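Long-range contacts in acyl-CoA thioesterase II (PDB 4R9Z), which probably hydrolyses fatty acyl-CoA thioesters to the free acid and coenzyme A, as a double hot-dog enzyme of the C/M/P thioester hydrolase family: residues 23-32 against 72-82; 40-51 against 189-197. All blocks are in the same frame, centred on the assembly; numbering follows the deposited sequence.

Contact 1: residues 23-32 against 72-82; sequences WRFVGQQLPA and SRQPVDFEVVD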
loop_
_atom_site.group_PDB
_atom_site.type_symbol
_atom_site.label_atom_id
_atom_site.label_comp_id
_atom_site.label_asym_id
_atom_site.label_seq_id
_atom_site.Cartn_x
_atom_site.Cartn_y
_atom_site.Cartn_z
ATOM N N TRP B 23 22.176 -11.849 3.399
ATOM C CA TRP B 23 20.803 -11.458 3.123
ATOM C C TRP B 23 19.797 -12.316 3.885
ATOM O O TRP B 23 18.654 -12.473 3.453
ATOM C CB TRP B 23 20.517 -11.548 1.625
ATOM C CG TRP B 23 21.415 -10.716 0.781
ATOM C CD1 TRP B 23 22.522 -11.131 0.113
ATOM C CD2 TRP B 23 21.288 -9.315 0.518
ATOM N NE1 TRP B 23 23.093 -10.080 -0.557
ATOM C CE2 TRP B 23 22.356 -8.949 -0.322
ATOM C CE3 TRP B 23 20.373 -8.332 0.912
ATOM C CZ2 TRP B 23 22.539 -7.646 -0.777
ATOM C CZ3 TRP B 23 20.554 -7.035 0.456
ATOM C CH2 TRP B 23 21.630 -6.706 -0.378
ATOM N N ARG B 24 20.205 -12.852 5.028
ATOM C CA ARG B 24 19.367 -13.831 5.700
ATOM C C ARG B 24 19.404 -13.666 7.206
ATOM O O ARG B 24 20.458 -13.436 7.796
ATOM C CB ARG B 24 19.783 -15.248 5.305
ATOM C CG ARG B 24 19.388 -15.605 3.880
ATOM C CD ARG B 24 19.556 -17.072 3.585
ATOM N NE ARG B 24 19.465 -17.331 2.151
ATOM C CZ ARG B 24 18.347 -17.668 1.517
ATOM N NH1 ARG B 24 17.209 -17.793 2.188
ATOM N NH2 ARG B 24 18.370 -17.883 0.209
ATOM N N PHE B 25 18.221 -13.750 7.803
ATOM C CA PHE B 25 18.024 -13.521 9.227
ATOM C C PHE B 25 17.046 -14.550 9.772
ATOM O O PHE B 25 16.233 -15.104 9.030
ATOM C CB PHE B 25 17.492 -12.111 9.499
ATOM C CG PHE B 25 18.321 -11.016 8.894
ATOM C CD1 PHE B 25 18.130 -10.634 7.573
ATOM C CD2 PHE B 25 19.273 -10.352 9.646
ATOM C CE1 PHE B 25 18.888 -9.629 7.011
ATOM C CE2 PHE B 25 20.032 -9.340 9.090
ATOM C CZ PHE B 25 19.840 -8.978 7.770
ATOM N N VAL B 26 17.110 -14.786 11.074
ATOM C CA VAL B 26 16.117 -15.618 11.730
ATOM C C VAL B 26 15.482 -14.803 12.845
ATOM O O VAL B 26 16.170 -14.117 13.601
ATOM C CB VAL B 26 16.736 -16.922 12.295
ATOM C CG1 VAL B 26 15.655 -17.850 12.830
ATOM C CG2 VAL B 26 17.564 -17.625 11.228
ATOM N N GLY B 27 14.157 -14.850 12.917
ATOM C CA GLY B 27 13.425 -14.079 13.900
ATOM C C GLY B 27 12.673 -14.973 14.861
ATOM O O GLY B 27 11.923 -15.860 14.451
ATOM N N GLN B 28 12.884 -14.753 16.151
ATOM C CA GLN B 28 12.252 -15.598 17.147
ATOM C C GLN B 28 10.821 -15.146 17.355
ATOM O O GLN B 28 10.527 -13.951 17.351
ATOM C CB GLN B 28 13.028 -15.580 18.468
ATOM C CG GLN B 28 14.345 -16.339 18.419
ATOM C CD GLN B 28 14.211 -17.723 17.808
ATOM O OE1 GLN B 28 13.224 -18.426 18.029
ATOM N NE2 GLN B 28 15.206 -18.117 17.024
ATOM N N GLN B 29 9.930 -16.110 17.535
ATOM C CA GLN B 29 8.526 -15.796 17.700
ATOM C C GLN B 29 8.171 -15.932 19.165
ATOM O O GLN B 29 8.833 -16.656 19.911
ATOM C CB GLN B 29 7.657 -16.717 16.844
ATOM C CG GLN B 29 7.978 -16.657 15.365
ATOM C CD GLN B 29 7.977 -15.237 14.833
ATOM O OE1 GLN B 29 7.011 -14.500 15.013
ATOM N NE2 GLN B 29 9.065 -14.847 14.177
ATOM N N LEU B 30 7.117 -15.243 19.577
ATOM C CA LEU B 30 6.690 -15.309 20.959
ATOM C C LEU B 30 5.357 -16.027 21.072
ATOM O O LEU B 30 4.516 -15.932 20.178
ATOM C CB LEU B 30 6.625 -13.897 21.557
ATOM C CG LEU B 30 6.111 -12.770 20.662
ATOM C CD1 LEU B 30 4.610 -12.826 20.509
ATOM C CD2 LEU B 30 6.548 -11.416 21.201
ATOM N N PRO B 31 5.188 -16.787 22.166
ATOM C CA PRO B 31 3.996 -17.579 22.482
ATOM C C PRO B 31 2.691 -16.802 22.386
ATOM O O PRO B 31 2.573 -15.681 22.886
ATOM C CB PRO B 31 4.250 -18.026 23.920
ATOM C CG PRO B 31 5.725 -18.120 24.014
ATOM C CD PRO B 31 6.274 -17.030 23.134
ATOM N N ALA B 32 1.745 -17.453 21.753
ATOM C CA ALA B 32 0.458 -16.893 21.577
ATOM C C ALA B 32 -0.519 -18.011 21.737
ATOM O O ALA B 32 -0.242 -19.146 21.351
ATOM C CB ALA B 32 0.360 -16.285 20.207
ATOM N N SER B 72 3.822 -19.930 15.844
ATOM C CA SER B 72 4.681 -19.113 16.701
ATOM C C SER B 72 5.599 -19.929 17.616
ATOM O O SER B 72 6.387 -19.358 18.367
ATOM C CB SER B 72 3.843 -18.142 17.539
ATOM O OG SER B 72 2.887 -18.821 18.321
ATOM N N ARG B 73 5.513 -21.253 17.553
ATOM C CA ARG B 73 6.393 -22.095 18.362
ATOM C C ARG B 73 7.703 -22.374 17.632
ATOM O O ARG B 73 8.678 -22.821 18.235
ATOM C CB ARG B 73 5.708 -23.410 18.726
ATOM C CG ARG B 73 4.460 -23.242 19.571
ATOM C CD ARG B 73 3.667 -24.536 19.634
ATOM N NE ARG B 73 3.208 -24.954 18.312
ATOM C CZ ARG B 73 2.549 -26.082 18.070
ATOM N NH1 ARG B 73 2.263 -26.912 19.063
ATOM N NH2 ARG B 73 2.173 -26.379 16.834
ATOM N N GLN B 74 7.718 -22.111 16.331
ATOM C CA GLN B 74 8.937 -22.236 15.546
ATOM C C GLN B 74 9.379 -20.854 15.073
ATOM O O GLN B 74 8.545 -19.984 14.825
ATOM C CB GLN B 74 8.716 -23.169 14.354
ATOM C CG GLN B 74 8.128 -24.523 14.725
ATOM C CD GLN B 74 9.068 -25.371 15.569
ATOM O OE1 GLN B 74 8.774 -25.677 16.725
ATOM N NE2 GLN B 74 10.198 -25.764 14.990
ATOM N N PRO B 75 10.697 -20.639 14.963
ATOM C CA PRO B 75 11.217 -19.347 14.503
ATOM C C PRO B 75 10.958 -19.136 13.012
ATOM O O PRO B 75 10.504 -20.061 12.340
ATOM C CB PRO B 75 12.718 -19.442 14.795
ATOM C CG PRO B 75 13.010 -20.896 14.847
ATOM C CD PRO B 75 11.770 -21.574 15.341
ATOM N N VAL B 76 11.262 -17.944 12.506
ATOM C CA VAL B 76 10.982 -17.597 11.115
ATOM C C VAL B 76 12.237 -17.169 10.348
ATOM O O VAL B 76 13.018 -16.346 10.830
ATOM C CB VAL B 76 9.933 -16.460 11.043
ATOM C CG1 VAL B 76 9.753 -15.962 9.613
ATOM C CG2 VAL B 76 8.611 -16.915 11.653
ATOM N N ASP B 77 12.413 -17.709 9.144
ATOM C CA ASP B 77 13.549 -17.347 8.296
ATOM C C ASP B 77 13.198 -16.194 7.366
ATOM O O ASP B 77 12.267 -16.302 6.565
ATOM C CB ASP B 77 14.012 -18.538 7.451
ATOM C CG ASP B 77 14.353 -19.757 8.283
ATOM O OD1 ASP B 77 14.998 -19.607 9.342
ATOM O OD2 ASP B 77 13.976 -20.875 7.869
ATOM N N PHE B 78 13.960 -15.107 7.451
ATOM C CA PHE B 78 13.756 -13.967 6.564
ATOM C C PHE B 78 14.842 -13.879 5.501
ATOM O O PHE B 78 16.017 -13.704 5.820
ATOM C CB PHE B 78 13.726 -12.659 7.355
ATOM C CG PHE B 78 12.611 -12.572 8.355
ATOM C CD1 PHE B 78 12.741 -13.138 9.612
ATOM C CD2 PHE B 78 11.435 -11.911 8.040
ATOM C CE1 PHE B 78 11.719 -13.052 10.529
ATOM C CE2 PHE B 78 10.406 -11.823 8.956
ATOM C CZ PHE B 78 10.549 -12.394 10.201
ATOM N N GLU B 79 14.447 -13.996 4.238
ATOM C CA GLU B 79 15.364 -13.751 3.132
ATOM C C GLU B 79 15.154 -12.350 2.574
ATOM O O GLU B 79 14.026 -11.960 2.271
ATOM C CB GLU B 79 15.184 -14.786 2.017
ATOM C CG GLU B 79 16.100 -14.541 0.816
ATOM C CD GLU B 79 15.774 -15.415 -0.386
ATOM O OE1 GLU B 79 14.673 -16.008 -0.428
ATOM O OE2 GLU B 79 16.618 -15.487 -1.306
ATOM N N VAL B 80 16.242 -11.596 2.445
ATOM C CA VAL B 80 16.199 -10.255 1.868
ATOM C C VAL B 80 16.782 -10.248 0.455
ATOM O O VAL B 80 17.760 -10.942 0.174
ATOM C CB VAL B 80 16.964 -9.237 2.734
ATOM C CG1 VAL B 80 16.834 -7.835 2.162
ATOM C CG2 VAL B 80 16.472 -9.280 4.166
ATOM N N VAL B 81 16.156 -9.482 -0.435
ATOM C CA VAL B 81 16.617 -9.349 -1.810
ATOM C C VAL B 81 16.787 -7.873 -2.188
ATOM O O VAL B 81 15.937 -7.045 -1.877
ATOM C CB VAL B 81 15.651 -10.041 -2.790
ATOM C CG1 VAL B 81 16.023 -9.729 -4.233
ATOM C CG2 VAL B 81 15.653 -11.543 -2.551
ATOM N N ASP B 82 17.911 -7.549 -2.818
ATOM C CA ASP B 82 18.215 -6.189 -3.244
ATOM C C ASP B 82 17.487 -5.844 -4.550
ATOM O O ASP B 82 17.888 -6.278 -5.625
ATOM C CB ASP B 82 19.735 -6.029 -3.402
ATOM C CG ASP B 82 20.144 -4.664 -3.941
ATOM O OD1 ASP B 82 19.343 -3.711 -3.878
ATOM O OD2 ASP B 82 21.290 -4.540 -4.417
#
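Val80 divides its two methyls between two aromatic side chains of the facing segment 23-32: CG2 comes to the ring edge of Phe25 at CE1, 3.7 Å away, while CG1 reaches CE3 of the Trp23 indole at 3.8 Å. With CG1 anti to the backbone N (chi1 -176°), the valine straddles the two rings. The far side of the Trp23 indole reaches Asp82, with CH2 3.6 Å from its CB. Phe78, paired with Phe25 and on the same face, carries CG1 of Val76, two residues earlier, over one side of its ring and turns an edge to the backbone of Gly27. Helix 39-52 covers this face, Ala49 touching Phe25 and Ala46 touching Phe78, as in a hot-dog domain, where an antiparallel sheet wraps a central helix. Strands 24-27 and 76-82 run antiparallel, Phe25 and Phe78 forming a hydrogen-bonded pair in which Phe78 N lies 2.8 Å from Phe25 O; Gly27 and Val76 form the next. Gly27 O accepts twice, from Val76 N and from NE2 of Gln29, just past the end of the strand, the amide arriving from above the carbonyl plane. That NE2 also donates to OE1 of Gln45. On the opposite face Val26 CG1 lies 3.9 Å from Pro75 CB, and Arg24 lays its guanidinium over CG of Glu79, with guanidinium and carboxylate planes stacked 23° apart. Its NH2 is 3.3 Å from OE2 of Glu79, a salt bridge of charges alone because the oxygen sits well out of the guanidinium plane; OE1 is held by Arg97.

Contact 2: residues 40-51 against 189-197; sequences GHISAQALLAAS and VLTASLVAY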
loop_
_atom_site.group_PDB
_atom_site.type_symbol
_atom_site.label_atom_id
_atom_site.label_comp_id
_atom_site.label_asym_id
_atom_site.label_seq_id
_atom_site.Cartn_x
_atom_site.Cartn_y
_atom_site.Cartn_z
ATOM N N GLY B 40 1.542 -7.833 12.492
ATOM C CA GLY B 40 2.341 -6.694 12.908
ATOM C C GLY B 40 3.713 -7.092 13.405
ATOM O O GLY B 40 4.692 -6.383 13.184
ATOM N N HIS B 41 3.777 -8.235 14.076
ATOM C CA HIS B 41 5.031 -8.748 14.602
ATOM C C HIS B 41 5.971 -9.228 13.499
ATOM O O HIS B 41 7.144 -8.857 13.466
ATOM C CB HIS B 41 4.761 -9.892 15.581
ATOM C CG HIS B 41 6.003 -10.550 16.095
ATOM N ND1 HIS B 41 6.777 -10.005 17.096
ATOM C CD2 HIS B 41 6.604 -11.710 15.741
ATOM C CE1 HIS B 41 7.805 -10.803 17.338
ATOM N NE2 HIS B 41 7.720 -11.845 16.531
ATOM N N ILE B 42 5.448 -10.047 12.593
ATOM C CA ILE B 42 6.270 -10.627 11.547
ATOM C C ILE B 42 6.661 -9.565 10.522
ATOM O O ILE B 42 7.747 -9.632 9.949
ATOM C CB ILE B 42 5.564 -11.823 10.860
ATOM C CG1 ILE B 42 6.567 -12.645 10.049
ATOM C CG2 ILE B 42 4.405 -11.370 9.992
ATOM C CD1 ILE B 42 6.080 -14.032 9.713
ATOM N N SER B 43 5.794 -8.580 10.304
ATOM C CA SER B 43 6.097 -7.514 9.355
ATOM C C SER B 43 7.113 -6.537 9.942
ATOM O O SER B 43 7.888 -5.923 9.214
ATOM C CB SER B 43 4.829 -6.764 8.938
ATOM O OG SER B 43 4.353 -5.928 9.976
ATOM N N ALA B 44 7.093 -6.384 11.261
ATOM C CA ALA B 44 8.071 -5.543 11.943
ATOM C C ALA B 44 9.461 -6.161 11.862
ATOM O O ALA B 44 10.453 -5.461 11.655
ATOM C CB ALA B 44 7.674 -5.328 13.392
ATOM N N GLN B 45 9.519 -7.476 12.040
ATOM C CA GLN B 45 10.771 -8.210 11.920
ATOM C C GLN B 45 11.310 -8.133 10.496
ATOM O O GLN B 45 12.501 -7.906 10.281
ATOM C CB GLN B 45 10.580 -9.671 12.339
ATOM C CG GLN B 45 10.534 -9.886 13.844
ATOM C CD GLN B 45 10.417 -11.349 14.225
ATOM O OE1 GLN B 45 9.811 -12.149 13.506
ATOM N NE2 GLN B 45 10.989 -11.707 15.367
ATOM N N ALA B 46 10.421 -8.319 9.526
ATOM C CA ALA B 46 10.798 -8.277 8.120
ATOM C C ALA B 46 11.315 -6.894 7.730
ATOM O O ALA B 46 12.209 -6.770 6.894
ATOM C CB ALA B 46 9.623 -8.668 7.251
ATOM N N LEU B 47 10.757 -5.859 8.348
ATOM C CA LEU B 47 11.178 -4.495 8.079
ATOM C C LEU B 47 12.569 -4.255 8.631
ATOM O O LEU B 47 13.378 -3.564 8.019
ATOM C CB LEU B 47 10.203 -3.488 8.682
ATOM C CG LEU B 47 10.608 -2.029 8.442
ATOM C CD1 LEU B 47 10.630 -1.695 6.952
ATOM C CD2 LEU B 47 9.718 -1.057 9.221
ATOM N N LEU B 48 12.848 -4.836 9.792
ATOM C CA LEU B 48 14.178 -4.735 10.376
ATOM C C LEU B 48 15.184 -5.492 9.523
ATOM O O LEU B 48 16.322 -5.054 9.352
ATOM C CB LEU B 48 14.188 -5.264 11.811
ATOM C CG LEU B 48 13.536 -4.309 12.809
ATOM C CD1 LEU B 48 13.282 -4.987 14.146
ATOM C CD2 LEU B 48 14.405 -3.076 12.975
ATOM N N ALA B 49 14.748 -6.622 8.983
ATOM C CA ALA B 49 15.594 -7.408 8.107
ATOM C C ALA B 49 16.058 -6.557 6.936
ATOM O O ALA B 49 17.254 -6.390 6.719
ATOM C CB ALA B 49 14.850 -8.628 7.613
ATOM N N ALA B 50 15.101 -5.962 6.234
ATOM C CA ALA B 50 15.398 -5.095 5.107
ATOM C C ALA B 50 16.286 -3.925 5.521
ATOM O O ALA B 50 17.275 -3.621 4.857
ATOM C CB ALA B 50 14.106 -4.584 4.484
ATOM N N SER B 51 15.925 -3.281 6.625
ATOM C CA SER B 51 16.634 -2.099 7.107
ATOM C C SER B 51 18.109 -2.365 7.390
ATOM O O SER B 51 18.954 -1.516 7.119
ATOM C CB SER B 51 15.960 -1.565 8.367
ATOM O OG SER B 51 14.587 -1.317 8.138
ATOM N N VAL B 189 15.479 3.377 13.332
ATOM C CA VAL B 189 15.011 2.211 12.591
ATOM C C VAL B 189 14.169 1.273 13.467
ATOM O O VAL B 189 13.135 0.767 13.026
ATOM C CB VAL B 189 16.202 1.439 11.973
ATOM C CG1 VAL B 189 15.776 0.061 11.504
ATOM C CG2 VAL B 189 16.808 2.235 10.831
ATOM N N LEU B 190 14.613 1.032 14.697
ATOM C CA LEU B 190 13.840 0.212 15.628
ATOM C C LEU B 190 12.495 0.862 15.923
ATOM O O LEU B 190 11.478 0.184 16.033
ATOM C CB LEU B 190 14.609 -0.021 16.929
ATOM C CG LEU B 190 13.926 -0.913 17.971
ATOM C CD1 LEU B 190 13.457 -2.211 17.339
ATOM C CD2 LEU B 190 14.867 -1.203 19.130
ATOM N N THR B 191 12.507 2.183 16.063
ATOM C CA THR B 191 11.297 2.957 16.310
ATOM C C THR B 191 10.297 2.826 15.160
ATOM O O THR B 191 9.096 2.678 15.381
ATOM C CB THR B 191 11.634 4.443 16.536
ATOM O OG1 THR B 191 12.427 4.571 17.722
ATOM C CG2 THR B 191 10.374 5.266 16.693
ATOM N N ALA B 192 10.798 2.883 13.930
ATOM C CA ALA B 192 9.938 2.780 12.762
ATOM C C ALA B 192 9.248 1.419 12.703
ATOM O O ALA B 192 8.057 1.334 12.403
ATOM C CB ALA B 192 10.732 3.024 11.502
ATOM N N SER B 193 9.987 0.357 13.011
ATOM C CA SER B 193 9.408 -0.980 12.976
ATOM C C SER B 193 8.384 -1.150 14.091
ATOM O O SER B 193 7.403 -1.873 13.932
ATOM C CB SER B 193 10.489 -2.055 13.099
ATOM O OG SER B 193 11.129 -1.993 14.361
ATOM N N LEU B 194 8.594 -0.456 15.204
ATOM C CA LEU B 194 7.667 -0.539 16.325
ATOM C C LEU B 194 6.395 0.223 16.006
ATOM O O LEU B 194 5.299 -0.186 16.388
ATOM C CB LEU B 194 8.299 0.010 17.600
ATOM C CG LEU B 194 9.316 -0.901 18.278
ATOM C CD1 LEU B 194 10.104 -0.117 19.313
ATOM C CD2 LEU B 194 8.604 -2.081 18.916
ATOM N N VAL B 195 6.552 1.336 15.301
ATOM C CA VAL B 195 5.412 2.061 14.774
ATOM C C VAL B 195 4.610 1.149 13.849
ATOM O O VAL B 195 3.405 0.979 14.027
ATOM C CB VAL B 195 5.843 3.314 14.017
ATOM C CG1 VAL B 195 4.690 3.840 13.182
ATOM C CG2 VAL B 195 6.319 4.364 14.998
ATOM N N ALA B 196 5.286 0.555 12.873
ATOM C CA ALA B 196 4.642 -0.387 11.966
ATOM C C ALA B 196 4.013 -1.550 12.727
ATOM O O ALA B 196 2.887 -1.948 12.435
ATOM C CB ALA B 196 5.641 -0.902 10.942
ATOM N N TYR B 197 4.751 -2.085 13.697
ATOM C CA TYR B 197 4.283 -3.176 14.557
ATOM C C TYR B 197 2.916 -2.857 15.164
ATOM O O TYR B 197 1.970 -3.631 15.033
ATOM C CB TYR B 197 5.311 -3.439 15.665
ATOM C CG TYR B 197 5.221 -4.778 16.373
ATOM C CD1 TYR B 197 3.996 -5.361 16.674
ATOM C CD2 TYR B 197 6.376 -5.453 16.755
ATOM C CE1 TYR B 197 3.921 -6.578 17.325
ATOM C CE2 TYR B 197 6.312 -6.673 17.409
ATOM C CZ TYR B 197 5.082 -7.229 17.693
ATOM O OH TYR B 197 5.014 -8.442 18.340
#
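Tyr197, which loses more surface here than any other residue of the two helices, reaches across to the first turn of 40-51 and lays one face of its ring against the backbone there. His41 CA stands 3.7 Å from the ring centroid and 20° off the normal, a CH-pi contact, and Gly40 O lies over the same face, also offset toward the rim. Both aromatic side chains leave their helices anti to the backbone N (chi1 -162° for Tyr197) and run side by side. The phenol OH consequently meets the imidazole at its edge, 2.7 Å from His41 ND1, in a hydrogen bond whose donor could be either group. Ala44 CB meets the ring obliquely, 3.6 Å from Tyr197 CD2, and Trp158 packs edge-to-face with the tyrosine.

Leu48 presents its forked end to two turns of the partner helix: CD2 touches Val189 CG1 at 3.7 Å, CD1 approaches Leu190 CD1, and CG lies beside Ser193 OG. That hydroxyl turns back on its own helix, 2.8 Å from Leu190 O, so Ser193 can sit in a largely apolar interface with its polar atom satisfied. Its CA is covered by Leu47 CD2 at 3.8 Å. Ser51 uses the same device, donating OG to Leu47 O while its CB packs on Val189 CG1.

The small residues Gly40, Ala44 and Ser193 are consistent with the close approach of the axes, 8.4 Å, at 156° between their directions. Such close, antiparallel packing of the two central helices, one from each half of the chain, is characteristic of the double hot-dog fold of this thioesterase family.

In the fold
Contact 1 and contact 2 lie with their centres about 12 Å apart and meet along helix 39-52, which packs on the strands of 23-32 and 72-82 with one side and on 189-197 with another. Gln45 ties them most directly: besides its OE1, 2.9 Å from Gln29 NE2, its NE2 is 3.0 Å from Gln28 O, a probable hydrogen bond. Gln29 also packs against His41, whose ring bonds to Tyr197, so the side chains of Gln29, His41 and Tyr197 touch in succession from the end of strand 24-27 to the second hot-dog helix. Contact 2 is nearer the middle of the chain, about 7 Å from its centre against about 16 Å for contact 1.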